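Periplasmic binding protein (Xylanimonas cellulosilytica, PDB 4MX8) probably binds a metal chelate such as an iron siderophore outside the cell and delivers it to an ABC importer, as other solute-binding proteins of its family do. Local coordinates at residues Ala174-Ala179 with Leu310-Arg315; Thr182-Met187 with Gln219-Asp224; Ile234-Leu239 with Val266-Glu271; Asp243-Trp248 with Glu281-Tyr286. One frame throughout, in Å; residues are numbered along the deposited sequence.

Contact 1 (Ala174-Ala179 with Leu310-Arg315); sequences AAVTEA and LQVAAR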
loop_
_atom_site.group_PDB
_atom_site.type_symbol
_atom_site.label_atom_id
_atom_site.label_comp_id
_atom_site.label_asym_id
_atom_site.label_seq_id
_atom_site.Cartn_x
_atom_site.Cartn_y
_atom_site.Cartn_z
ATOM N N ALA A 174 13.457 15.409 -2.757
ATOM C CA ALA A 174 14.002 16.738 -2.974
ATOM C C ALA A 174 12.934 17.820 -2.707
ATOM O O ALA A 174 13.198 18.784 -1.995
ATOM C CB ALA A 174 14.556 16.850 -4.350
ATOM N N ALA A 175 11.727 17.643 -3.246
ATOM C CA ALA A 175 10.637 18.591 -3.016
ATOM C C ALA A 175 10.317 18.780 -1.529
ATOM O O ALA A 175 10.128 19.908 -1.070
ATOM C CB ALA A 175 9.410 18.168 -3.767
ATOM N N VAL A 176 10.258 17.668 -0.795
ATOM C CA VAL A 176 10.002 17.673 0.644
ATOM C C VAL A 176 11.098 18.407 1.435
ATOM O O VAL A 176 10.804 19.208 2.348
ATOM C CB VAL A 176 9.850 16.228 1.153
ATOM C CG1 VAL A 176 9.775 16.158 2.667
ATOM C CG2 VAL A 176 8.632 15.619 0.548
ATOM N N THR A 177 12.349 18.115 1.080
ATOM C CA THR A 177 13.508 18.769 1.665
ATOM C C THR A 177 13.468 20.266 1.424
ATOM O O THR A 177 13.832 21.056 2.297
ATOM C CB THR A 177 14.807 18.218 1.072
ATOM O OG1 THR A 177 15.139 16.984 1.713
ATOM C CG2 THR A 177 15.943 19.198 1.260
ATOM N N GLU A 178 13.011 20.663 0.241
ATOM C CA GLU A 178 13.039 22.070 -0.140
ATOM C C GLU A 178 11.923 22.840 0.558
ATOM O O GLU A 178 12.068 24.033 0.847
ATOM C CB GLU A 178 12.969 22.225 -1.660
ATOM C CG GLU A 178 13.874 23.311 -2.210
ATOM C CD GLU A 178 15.360 23.038 -1.946
ATOM O OE1 GLU A 178 15.809 21.864 -2.080
ATOM O OE2 GLU A 178 16.080 24.008 -1.599
ATOM N N ALA A 179 10.819 22.145 0.838
ATOM C CA ALA A 179 9.747 22.691 1.675
ATOM C C ALA A 179 10.249 22.871 3.098
ATOM O O ALA A 179 9.742 23.680 3.860
ATOM C CB ALA A 179 8.549 21.749 1.673
ATOM N N LEU A 310 4.632 15.313 -4.240
ATOM C CA LEU A 310 5.101 16.482 -5.002
ATOM C C LEU A 310 4.217 17.725 -4.892
ATOM O O LEU A 310 4.612 18.801 -5.324
ATOM C CB LEU A 310 5.360 16.129 -6.472
ATOM C CG LEU A 310 6.695 15.450 -6.811
ATOM C CD1 LEU A 310 6.681 14.815 -8.186
ATOM C CD2 LEU A 310 7.836 16.417 -6.698
ATOM N N GLN A 311 3.032 17.583 -4.309
ATOM C CA GLN A 311 2.172 18.730 -4.040
ATOM C C GLN A 311 2.836 19.779 -3.154
ATOM O O GLN A 311 2.497 20.948 -3.283
ATOM C CB GLN A 311 0.873 18.311 -3.360
ATOM C CG GLN A 311 -0.031 17.378 -4.141
ATOM C CD GLN A 311 -1.239 16.911 -3.316
ATOM O OE1 GLN A 311 -2.288 17.578 -3.282
ATOM N NE2 GLN A 311 -1.091 15.765 -2.644
ATOM N N VAL A 312 3.745 19.391 -2.242
ATOM C CA VAL A 312 4.383 20.412 -1.381
ATOM C C VAL A 312 5.072 21.483 -2.187
ATOM O O VAL A 312 5.153 22.632 -1.754
ATOM C CB VAL A 312 5.457 19.895 -0.413
ATOM C CG1 VAL A 312 4.850 19.504 0.889
ATOM C CG2 VAL A 312 6.277 18.778 -1.031
ATOM N N ALA A 313 5.580 21.098 -3.350
ATOM C CA ALA A 313 6.284 22.028 -4.214
ATOM C C ALA A 313 5.399 23.211 -4.563
ATOM O O ALA A 313 5.886 24.327 -4.756
ATOM C CB ALA A 313 6.746 21.335 -5.466
ATOM N N ALA A 314 4.094 22.970 -4.615
ATOM C CA ALA A 314 3.167 23.983 -5.105
ATOM C C ALA A 314 2.617 24.939 -4.037
ATOM O O ALA A 314 2.022 25.959 -4.381
ATOM C CB ALA A 314 2.040 23.327 -5.846
ATOM N N ARG A 315 2.819 24.623 -2.760
ATOM C CA ARG A 315 2.210 25.400 -1.672
ATOM C C ARG A 315 3.055 26.578 -1.178
ATOM O O ARG A 315 4.254 26.645 -1.439
ATOM C CB ARG A 315 1.873 24.485 -0.495
ATOM C CG ARG A 315 1.029 23.310 -0.871
ATOM C CD ARG A 315 -0.327 23.749 -1.375
ATOM N NE ARG A 315 -1.184 22.585 -1.554
ATOM C CZ ARG A 315 -1.897 22.030 -0.577
ATOM N NH1 ARG A 315 -1.867 22.547 0.641
ATOM N NH2 ARG A 315 -2.637 20.959 -0.816
#

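Contact 2 (Thr182-Met187 with Gln219-Asp224); sequences TGLGIM and QPVLED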
loop_
_atom_site.group_PDB
_atom_site.type_symbol
_atom_site.label_atom_id
_atom_site.label_comp_id
_atom_site.label_asym_id
_atom_site.label_seq_id
_atom_site.Cartn_x
_atom_site.Cartn_y
_atom_site.Cartn_z
ATOM N N THR A 182 8.862 20.794 9.563
ATOM C CA THR A 182 8.472 19.582 10.226
ATOM C C THR A 182 7.096 19.141 9.682
ATOM O O THR A 182 6.308 19.980 9.217
ATOM C CB THR A 182 8.378 19.875 11.716
ATOM O OG1 THR A 182 8.127 18.665 12.411
ATOM C CG2 THR A 182 7.249 20.870 12.025
ATOM N N GLY A 183 6.802 17.841 9.715
ATOM C CA GLY A 183 5.504 17.367 9.247
ATOM C C GLY A 183 4.851 16.331 10.149
ATOM O O GLY A 183 5.513 15.728 10.992
ATOM N N LEU A 184 3.550 16.123 9.976
ATOM C CA LEU A 184 2.848 15.059 10.688
ATOM C C LEU A 184 1.852 14.391 9.754
ATOM O O LEU A 184 1.075 15.068 9.086
ATOM C CB LEU A 184 2.112 15.601 11.912
ATOM C CG LEU A 184 1.351 14.535 12.697
ATOM C CD1 LEU A 184 2.329 13.608 13.387
ATOM C CD2 LEU A 184 0.388 15.144 13.689
ATOM N N GLY A 185 1.884 13.065 9.695
ATOM C CA GLY A 185 0.903 12.327 8.930
ATOM C C GLY A 185 -0.255 11.911 9.825
ATOM O O GLY A 185 -0.067 11.381 10.933
ATOM N N ILE A 186 -1.472 12.169 9.365
ATOM C CA ILE A 186 -2.633 11.714 10.105
ATOM C C ILE A 186 -3.532 10.865 9.232
ATOM O O ILE A 186 -3.501 10.949 8.002
ATOM C CB ILE A 186 -3.462 12.865 10.736
ATOM C CG1 ILE A 186 -3.938 13.859 9.679
ATOM C CG2 ILE A 186 -2.671 13.554 11.811
ATOM C CD1 ILE A 186 -5.006 14.779 10.183
HETATM N N MSE A 187 -4.329 10.039 9.894
HETATM C CA MSE A 187 -5.304 9.214 9.224
HETATM C C MSE A 187 -6.648 9.457 9.883
HETATM O O MSE A 187 -6.811 9.224 11.077
HETATM C CB MSE A 187 -4.908 7.750 9.342
HETATM C CG MSE A 187 -5.639 6.851 8.375
HETATM SE SE MSE A 187 -4.799 5.131 8.318
HETATM C CE MSE A 187 -3.242 5.580 7.209
ATOM N N GLN A 219 10.387 15.245 7.917
ATOM C CA GLN A 219 10.834 15.233 9.315
ATOM C C GLN A 219 9.647 15.234 10.285
ATOM O O GLN A 219 8.800 16.124 10.229
ATOM C CB GLN A 219 11.721 16.448 9.584
ATOM C CG GLN A 219 12.160 16.631 11.047
ATOM C CD GLN A 219 13.295 17.657 11.195
ATOM O OE1 GLN A 219 14.100 17.853 10.273
ATOM N NE2 GLN A 219 13.361 18.312 12.355
ATOM N N PRO A 220 9.576 14.246 11.186
ATOM C CA PRO A 220 8.429 14.159 12.105
ATOM C C PRO A 220 8.383 15.320 13.089
ATOM O O PRO A 220 9.412 15.769 13.584
ATOM C CB PRO A 220 8.690 12.858 12.884
ATOM C CG PRO A 220 9.784 12.171 12.175
ATOM C CD PRO A 220 10.577 13.204 11.448
ATOM N N VAL A 221 7.179 15.780 13.392
ATOM C CA VAL A 221 6.972 16.868 14.352
ATOM C C VAL A 221 7.521 16.551 15.748
ATOM O O VAL A 221 7.884 17.452 16.489
ATOM C CB VAL A 221 5.489 17.261 14.414
ATOM C CG1 VAL A 221 4.734 16.274 15.258
ATOM C CG2 VAL A 221 5.323 18.666 14.951
ATOM N N LEU A 222 7.582 15.267 16.085
ATOM C CA LEU A 222 8.138 14.792 17.342
ATOM C C LEU A 222 9.125 13.669 17.029
ATOM O O LEU A 222 8.869 12.835 16.144
ATOM C CB LEU A 222 7.023 14.269 18.241
ATOM C CG LEU A 222 5.984 15.293 18.685
ATOM C CD1 LEU A 222 4.819 14.656 19.434
ATOM C CD2 LEU A 222 6.678 16.321 19.550
ATOM N N GLU A 223 10.249 13.641 17.747
ATOM C CA GLU A 223 11.286 12.631 17.509
ATOM C C GLU A 223 10.783 11.239 17.872
ATOM O O GLU A 223 11.303 10.240 17.363
ATOM C CB GLU A 223 12.584 12.958 18.253
ATOM C CG GLU A 223 12.394 13.175 19.746
ATOM C CD GLU A 223 13.689 13.526 20.467
ATOM O OE1 GLU A 223 13.628 13.864 21.676
ATOM O OE2 GLU A 223 14.762 13.459 19.823
ATOM N N ASP A 224 9.767 11.186 18.738
ATOM C CA ASP A 224 9.067 9.934 19.041
ATOM C C ASP A 224 7.542 10.130 19.117
ATOM O O ASP A 224 6.979 10.299 20.206
ATOM C CB ASP A 224 9.599 9.331 20.344
ATOM C CG ASP A 224 9.399 7.825 20.422
ATOM O OD1 ASP A 224 10.342 7.136 20.877
ATOM O OD2 ASP A 224 8.311 7.335 20.032
#

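Contact 3 (Ile234-Leu239 with Val266-Glu271); sequences ISFEFL and VVLDNE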
loop_
_atom_site.group_PDB
_atom_site.type_symbol
_atom_site.label_atom_id
_atom_site.label_comp_id
_atom_site.label_asym_id
_atom_site.label_seq_id
_atom_site.Cartn_x
_atom_site.Cartn_y
_atom_site.Cartn_z
ATOM N N ILE A 234 -5.516 10.935 18.562
ATOM C CA ILE A 234 -5.112 12.253 19.022
ATOM C C ILE A 234 -6.255 13.254 18.848
ATOM O O ILE A 234 -7.107 13.093 17.966
ATOM C CB ILE A 234 -3.849 12.759 18.279
ATOM C CG1 ILE A 234 -4.118 12.922 16.791
ATOM C CG2 ILE A 234 -2.673 11.813 18.483
ATOM C CD1 ILE A 234 -2.959 13.556 16.053
ATOM N N SER A 235 -6.275 14.279 19.698
ATOM C CA SER A 235 -7.303 15.311 19.639
ATOM C C SER A 235 -6.904 16.381 18.634
ATOM O O SER A 235 -5.769 16.403 18.180
ATOM C CB SER A 235 -7.472 15.939 21.015
ATOM O OG SER A 235 -6.232 16.437 21.489
ATOM N N PHE A 236 -7.828 17.272 18.284
ATOM C CA PHE A 236 -7.457 18.418 17.464
ATOM C C PHE A 236 -6.436 19.268 18.208
ATOM O O PHE A 236 -5.538 19.842 17.606
ATOM C CB PHE A 236 -8.672 19.264 17.100
ATOM C CG PHE A 236 -9.684 18.537 16.277
ATOM C CD1 PHE A 236 -9.350 18.034 15.033
ATOM C CD2 PHE A 236 -10.973 18.362 16.739
ATOM C CE1 PHE A 236 -10.293 17.360 14.266
ATOM C CE2 PHE A 236 -11.907 17.695 15.981
ATOM C CZ PHE A 236 -11.572 17.194 14.745
ATOM N N GLU A 237 -6.571 19.330 19.528
ATOM C CA GLU A 237 -5.635 20.078 20.360
ATOM C C GLU A 237 -4.183 19.576 20.243
ATOM O O GLU A 237 -3.241 20.346 20.422
ATOM C CB GLU A 237 -6.095 20.067 21.816
ATOM C CG GLU A 237 -7.373 20.848 22.072
ATOM C CD GLU A 237 -8.618 19.993 21.949
ATOM O OE1 GLU A 237 -9.689 20.411 22.452
ATOM O OE2 GLU A 237 -8.528 18.900 21.351
ATOM N N PHE A 238 -4.017 18.291 19.941
ATOM C CA PHE A 238 -2.698 17.714 19.689
ATOM C C PHE A 238 -2.041 18.422 18.512
ATOM O O PHE A 238 -0.856 18.750 18.563
ATOM C CB PHE A 238 -2.830 16.207 19.407
ATOM C CG PHE A 238 -1.515 15.485 19.211
ATOM C CD1 PHE A 238 -0.878 15.475 17.970
ATOM C CD2 PHE A 238 -0.931 14.782 20.261
ATOM C CE1 PHE A 238 0.331 14.806 17.780
ATOM C CE2 PHE A 238 0.273 14.101 20.077
ATOM C CZ PHE A 238 0.900 14.118 18.831
ATOM N N LEU A 239 -2.809 18.647 17.447
ATOM C CA LEU A 239 -2.271 19.306 16.260
ATOM C C LEU A 239 -1.788 20.684 16.644
ATOM O O LEU A 239 -0.667 21.065 16.323
ATOM C CB LEU A 239 -3.317 19.418 15.161
ATOM C CG LEU A 239 -3.779 18.088 14.598
ATOM C CD1 LEU A 239 -4.809 18.314 13.517
ATOM C CD2 LEU A 239 -2.592 17.341 14.060
ATOM N N VAL A 266 -13.712 18.291 5.785
ATOM C CA VAL A 266 -14.663 18.929 6.687
ATOM C C VAL A 266 -14.422 18.577 8.151
ATOM O O VAL A 266 -14.671 19.397 9.028
ATOM C CB VAL A 266 -16.165 18.725 6.283
ATOM C CG1 VAL A 266 -16.291 18.145 4.884
ATOM C CG2 VAL A 266 -16.912 17.873 7.303
ATOM N N VAL A 267 -13.942 17.370 8.418
ATOM C CA VAL A 267 -13.580 16.986 9.778
ATOM C C VAL A 267 -12.508 17.911 10.349
ATOM O O VAL A 267 -12.538 18.257 11.526
ATOM C CB VAL A 267 -13.062 15.540 9.820
ATOM C CG1 VAL A 267 -12.408 15.235 11.153
ATOM C CG2 VAL A 267 -14.187 14.571 9.540
ATOM N N LEU A 268 -11.564 18.305 9.498
ATOM C CA LEU A 268 -10.469 19.192 9.890
ATOM C C LEU A 268 -10.851 20.671 9.775
ATOM O O LEU A 268 -10.026 21.556 9.988
ATOM C CB LEU A 268 -9.222 18.901 9.055
ATOM C CG LEU A 268 -8.601 17.526 9.264
ATOM C CD1 LEU A 268 -7.456 17.297 8.289
ATOM C CD2 LEU A 268 -8.123 17.370 10.699
ATOM N N ASP A 269 -12.103 20.939 9.432
ATOM C CA ASP A 269 -12.589 22.309 9.407
ATOM C C ASP A 269 -13.248 22.657 10.740
ATOM O O ASP A 269 -14.477 22.655 10.860
ATOM C CB ASP A 269 -13.568 22.520 8.248
ATOM C CG ASP A 269 -13.768 23.980 7.923
ATOM O OD1 ASP A 269 -12.921 24.794 8.346
ATOM O OD2 ASP A 269 -14.762 24.313 7.246
ATOM N N ASN A 270 -12.419 22.929 11.742
ATOM C CA ASN A 270 -12.891 23.309 13.069
ATOM C C ASN A 270 -12.041 24.414 13.705
ATOM O O ASN A 270 -10.846 24.497 13.449
ATOM C CB ASN A 270 -12.964 22.087 13.978
ATOM C CG ASN A 270 -11.614 21.507 14.277
ATOM O OD1 ASN A 270 -10.893 22.006 15.135
ATOM N ND2 ASN A 270 -11.262 20.438 13.582
ATOM N N GLU A 271 -12.667 25.264 14.519
ATOM C CA GLU A 271 -11.978 26.401 15.155
ATOM C C GLU A 271 -10.539 26.134 15.644
ATOM O O GLU A 271 -9.700 27.027 15.590
ATOM C CB GLU A 271 -12.818 26.953 16.308
ATOM C CG GLU A 271 -12.009 27.312 17.542
ATOM C CD GLU A 271 -12.279 26.404 18.726
ATOM O OE1 GLU A 271 -13.395 25.845 18.809
ATOM O OE2 GLU A 271 -11.375 26.260 19.582
#

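Contact 4 (Asp243-Trp248 with Glu281-Tyr286); sequences DPQWLW and EDHVLY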
loop_
_atom_site.group_PDB
_atom_site.type_symbol
_atom_site.label_atom_id
_atom_site.label_comp_id
_atom_site.label_asym_id
_atom_site.label_seq_id
_atom_site.Cartn_x
_atom_site.Cartn_y
_atom_site.Cartn_z
ATOM N N ASP A 243 1.870 21.593 16.625
ATOM C CA ASP A 243 1.814 22.462 15.446
ATOM C C ASP A 243 2.854 22.176 14.363
ATOM O O ASP A 243 3.850 22.888 14.247
ATOM C CB ASP A 243 1.865 23.930 15.871
ATOM C CG ASP A 243 1.596 24.874 14.719
ATOM O OD1 ASP A 243 2.252 25.937 14.675
ATOM O OD2 ASP A 243 0.741 24.546 13.857
ATOM N N PRO A 244 2.620 21.125 13.573
ATOM C CA PRO A 244 3.516 20.775 12.476
ATOM C C PRO A 244 3.374 21.781 11.349
ATOM O O PRO A 244 2.276 22.320 11.157
ATOM C CB PRO A 244 3.006 19.402 12.027
ATOM C CG PRO A 244 1.585 19.370 12.433
ATOM C CD PRO A 244 1.460 20.223 13.662
ATOM N N GLN A 245 4.473 22.032 10.638
ATOM C CA GLN A 245 4.478 22.943 9.508
ATOM C C GLN A 245 3.645 22.410 8.342
ATOM O O GLN A 245 2.954 23.166 7.667
ATOM C CB GLN A 245 5.912 23.200 9.051
ATOM C CG GLN A 245 6.014 24.250 7.965
ATOM C CD GLN A 245 5.771 25.636 8.507
ATOM O OE1 GLN A 245 6.065 25.904 9.668
ATOM N NE2 GLN A 245 5.222 26.526 7.678
ATOM N N TRP A 246 3.725 21.105 8.103
ATOM C CA TRP A 246 2.959 20.472 7.046
ATOM C C TRP A 246 2.137 19.353 7.660
ATOM O O TRP A 246 2.647 18.593 8.502
ATOM C CB TRP A 246 3.908 19.879 6.024
ATOM C CG TRP A 246 4.781 20.863 5.384
ATOM C CD1 TRP A 246 6.052 21.188 5.746
ATOM C CD2 TRP A 246 4.460 21.674 4.258
ATOM N NE1 TRP A 246 6.547 22.156 4.906
ATOM C CE2 TRP A 246 5.582 22.472 3.984
ATOM C CE3 TRP A 246 3.329 21.802 3.452
ATOM C CZ2 TRP A 246 5.607 23.390 2.931
ATOM C CZ3 TRP A 246 3.353 22.716 2.411
ATOM C CH2 TRP A 246 4.485 23.498 2.161
ATOM N N LEU A 247 0.871 19.253 7.249
ATOM C CA LEU A 247 -0.017 18.189 7.714
ATOM C C LEU A 247 -0.418 17.338 6.521
ATOM O O LEU A 247 -1.005 17.853 5.563
ATOM C CB LEU A 247 -1.260 18.779 8.378
ATOM C CG LEU A 247 -2.299 17.852 9.027
ATOM C CD1 LEU A 247 -1.773 17.262 10.316
ATOM C CD2 LEU A 247 -3.586 18.606 9.290
ATOM N N TRP A 248 -0.083 16.045 6.577
ATOM C CA TRP A 248 -0.362 15.102 5.493
ATOM C C TRP A 248 -1.500 14.173 5.869
ATOM O O TRP A 248 -1.359 13.375 6.786
ATOM C CB TRP A 248 0.865 14.244 5.213
ATOM C CG TRP A 248 2.089 14.998 4.781
ATOM C CD1 TRP A 248 3.039 15.546 5.591
ATOM C CD2 TRP A 248 2.509 15.263 3.441
ATOM N NE1 TRP A 248 4.023 16.142 4.838
ATOM C CE2 TRP A 248 3.722 15.975 3.515
ATOM C CE3 TRP A 248 1.983 14.959 2.187
ATOM C CZ2 TRP A 248 4.414 16.389 2.389
ATOM C CZ3 TRP A 248 2.674 15.369 1.068
ATOM C CH2 TRP A 248 3.873 16.080 1.176
ATOM N N GLU A 281 -1.400 28.394 6.671
ATOM C CA GLU A 281 -0.399 28.592 5.636
ATOM C C GLU A 281 -0.679 27.723 4.397
ATOM O O GLU A 281 0.144 27.670 3.487
ATOM C CB GLU A 281 0.985 28.294 6.215
ATOM C CG GLU A 281 2.067 29.269 5.809
ATOM C CD GLU A 281 1.860 30.639 6.407
ATOM O OE1 GLU A 281 1.267 30.737 7.505
ATOM O OE2 GLU A 281 2.293 31.624 5.772
ATOM N N ASP A 282 -1.834 27.051 4.367
ATOM C CA ASP A 282 -2.239 26.233 3.223
ATOM C C ASP A 282 -1.217 25.105 2.999
ATOM O O ASP A 282 -0.726 24.865 1.890
ATOM C CB ASP A 282 -2.420 27.116 1.981
ATOM C CG ASP A 282 -3.210 26.437 0.876
ATOM O OD1 ASP A 282 -3.803 25.353 1.105
ATOM O OD2 ASP A 282 -3.238 27.013 -0.236
ATOM N N HIS A 283 -0.918 24.409 4.088
ATOM C CA HIS A 283 0.102 23.383 4.128
ATOM C C HIS A 283 -0.537 22.063 4.537
ATOM O O HIS A 283 0.139 21.189 5.082
ATOM C CB HIS A 283 1.171 23.768 5.146
ATOM C CG HIS A 283 2.121 24.828 4.668
ATOM N ND1 HIS A 283 3.198 25.252 5.421
ATOM C CD2 HIS A 283 2.168 25.537 3.512
ATOM C CE1 HIS A 283 3.863 26.181 4.753
ATOM N NE2 HIS A 283 3.259 26.371 3.591
ATOM N N VAL A 284 -1.842 21.927 4.300
ATOM C CA VAL A 284 -2.526 20.642 4.483
ATOM C C VAL A 284 -2.616 19.919 3.145
ATOM O O VAL A 284 -3.259 20.396 2.218
ATOM C CB VAL A 284 -3.942 20.812 5.104
ATOM C CG1 VAL A 284 -4.670 19.494 5.173
ATOM C CG2 VAL A 284 -3.841 21.404 6.492
ATOM N N LEU A 285 -1.960 18.771 3.045
ATOM C CA LEU A 285 -1.947 18.014 1.798
ATOM C C LEU A 285 -2.711 16.718 1.966
ATOM O O LEU A 285 -2.467 15.976 2.923
ATOM C CB LEU A 285 -0.509 17.688 1.397
ATOM C CG LEU A 285 0.395 18.912 1.416
ATOM C CD1 LEU A 285 1.703 18.491 1.977
ATOM C CD2 LEU A 285 0.560 19.488 0.042
ATOM N N TYR A 286 -3.630 16.439 1.042
ATOM C CA TYR A 286 -4.397 15.194 1.112
ATOM C C TYR A 286 -3.827 14.095 0.210
ATOM O O TYR A 286 -3.564 14.307 -0.979
ATOM C CB TYR A 286 -5.866 15.462 0.810
ATOM C CG TYR A 286 -6.522 16.301 1.873
ATOM C CD1 TYR A 286 -7.182 15.706 2.939
ATOM C CD2 TYR A 286 -6.459 17.687 1.833
ATOM C CE1 TYR A 286 -7.775 16.463 3.927
ATOM C CE2 TYR A 286 -7.052 18.452 2.814
ATOM C CZ TYR A 286 -7.706 17.832 3.857
ATOM O OH TYR A 286 -8.281 18.581 4.848
#

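Contact 1 (Ala174-Ala179 with Leu310-Arg315)
The C-terminal part of helix 155-179 lies against the tail that follows helix 299-309, and small residues let the backbones close to 5.7 Å between Ala-175 CA and Ala-313 CA. The packing is densest round Val-312. Its CB stands 4.2 Å from Ala-179 CB, one helical turn beyond Ala-175. Its CG2 branch, set in the crowded position between backbone N and carbonyl carbon, reaches back to 4.2 Å from Ala-175 CB and lies equally far, 4.2 Å, from Val-176 CG2. Leu-310 joins from the other end: its first side-chain bond leads away from the helix, yet the branch extends far enough to put CD2 3.8 Å from Ala-175 CB. Beneath this patch Val-312 also rests on Trp-246 and Trp-248 of strand 246-251. Toward solvent the contact thins out. Ala-313, an exposed residue, offers a methyl whose CB is 4.5 Å from Ala-175 CB, while Thr-177 and Glu-178 lie on the helix surface turned from the tail. Arg-315 ends the chain by bonding to the backbone oxygens of Asp-282 and Val-284. Helix 155-179 is probably the long helix that links the two lobes in TroA-like binding proteins. No hydrogen bond crosses the interface, and Ala-175 O already accepts from Ala-179 N, so the tail is held here by fit of methyl against methyl rather than by directional polar bonds.

Contact 2 (Thr182-Met187 with Gln219-Asp224)
The backbones of Gly-183 and Pro-220 form a single bridge, their CA atoms 5.2 Å apart, with both bonds made by Gly-183 to the residues flanking the proline. Gly-183 N gives a nearly straight bond to Gln-219 O (2.7 Å, 164° at the hydrogen), approaching almost along the C=O axis. The return bond, from Val-221 N to Gly-183 O at 2.9 Å, is more bent (130°), and its donor stands above the carbonyl plane. Pro-220 CA also lies 3.5 Å from Gly-183 O in a CA-H...O contact. The bridge sits where strand 183-189 enters the four-stranded sheet: Thr-182 and Leu-184 bond to Trp-246 of the parallel neighbour, Gly-185 bonds to Leu-196, and the irregular loop 219-224 supplies the partner for Gly-183. Thr-182 turns OG1 anti to its backbone N, where it can give Gln-219 O a second, weak bond of 3.4 Å, although the placing of this hydroxyl is uncertain. Val-221 crosses Thr-182 and Leu-184 obliquely, with a methyl for each: CG2 meets Thr-182 CG2 at 4.1 Å, and CG1 meets Leu-184 CD1 at 4.0 Å. Pro-244 packs against both Val-221 and Leu-184.

Contact 3 (Ile234-Leu239 with Val266-Glu271)
Val-267, at the end of helix 264-267, presents two groups to the tip of the Phe-236 ring: its CG1 methyl lies 4.2 Å from Phe-236 CZ, and its carbonyl oxygen approaches the same atom obliquely, with Val-267 O 3.5 Å from Phe-236 CZ. Leu-268 follows as the chain leaves the helix. Its CD2 comes to the ring edge, 4.2 Å from Phe-236 CE1 and near the ring plane, and touches Leu-239 CD1 more loosely at 4.5 Å. Past Asp-269 the chain turns back, and Asn-270 lies over one ring face. Its CG occupies the crowded position between backbone N and carbonyl carbon (chi1 66°), which lays ND2 over the ring centre with amide and ring planes 46° apart. Two bonds fix the amide: ND2 gives to Val-267 O at 3.3 Å, on a lone pair of that carbonyl, and OD1 accepts from Val-273 N. An alanine in place of Phe-236 would take away the ring under the Asn-270 amide and would probably loosen the loop against helix 236-242. That helix starts just here, Ser-235 OG capping it by accepting from Phe-238 N at 3.3 Å. Both segments lie over the sheet of this lobe: Phe-236, Leu-239 and Leu-268 all rest on Leu-193 of strand 192-195, Leu-268 reaches Ile-186 and Val-249, and Leu-239 packs on Leu-184 and Leu-247 of the central strands.

Contact 4 (Asp243-Trp248 with Glu281-Tyr286)
Trp-246 and His-283 lie face to face, the six-membered ring of the indole over the imidazole with centroids 3.6 Å apart and planes 17° from parallel. Both side chains set CG beside the backbone N and anti to the carbonyl carbon, which swings the rings together just before the strands pair. The imidazole is sandwiched, since Glu-281 CB covers its opposite face. Its rotation is set by an acceptor at the ring edge, near the ring plane: His-283 ND1 donates to Gln-245 O at 3.1 Å, a bent bond (139°) with the donor well above the carbonyl plane. An alanine in place of His-283 removes both the stack and this bond, and would probably leave the indole of Trp-246 less firmly held. Further along, Leu-285 runs beside Trp-248 and points the same way, its CD1 over the face of the six-membered ring in a CH-pi contact; the same methyl meets Trp-246 CE3 at 4.0 Å. On the other face of the sheet Leu-247 and Val-284 lie alongside each other, CD2 of Leu-247 4.0 Å from CG2 of Val-284. Between these layers Leu-247 N donates to His-283 O at 3.0 Å, and Leu-285 N to Leu-247 O at 2.8 Å, in parallel register. The two strands are the arms of a crossover through helices 252-256, 264-267 and 277-280. Strand 246-251 continues the sheet to strand 183-189, whereas 284-287 is outermost; Val-312 covers Leu-285, and helix 264-267 packs on Tyr-286 across the sheet.

Overall arrangement
The four-stranded sheet ties the set together. Contact 4 joins two of its strands, and contact 2 fastens a loop to a third; the two share backbone bonds between strands 183-189 and 246-251, and both depend on backbone hydrogen bonding, with aromatic stacking added in contact 4. Contacts 1 and 3 lack hydrogen bonds across their segments and pack against the sheet: contact 1 on the face of strands 246-251 and 284-287 that bears Trp-248 and Leu-285, contact 3 on the face that bears Leu-247. Contact 3 is the most buried, combining aliphatic groups with an amide over a ring; the other three are partly buried. Contacts 1 and 3 never touch, whereas contact 4 touches all three others.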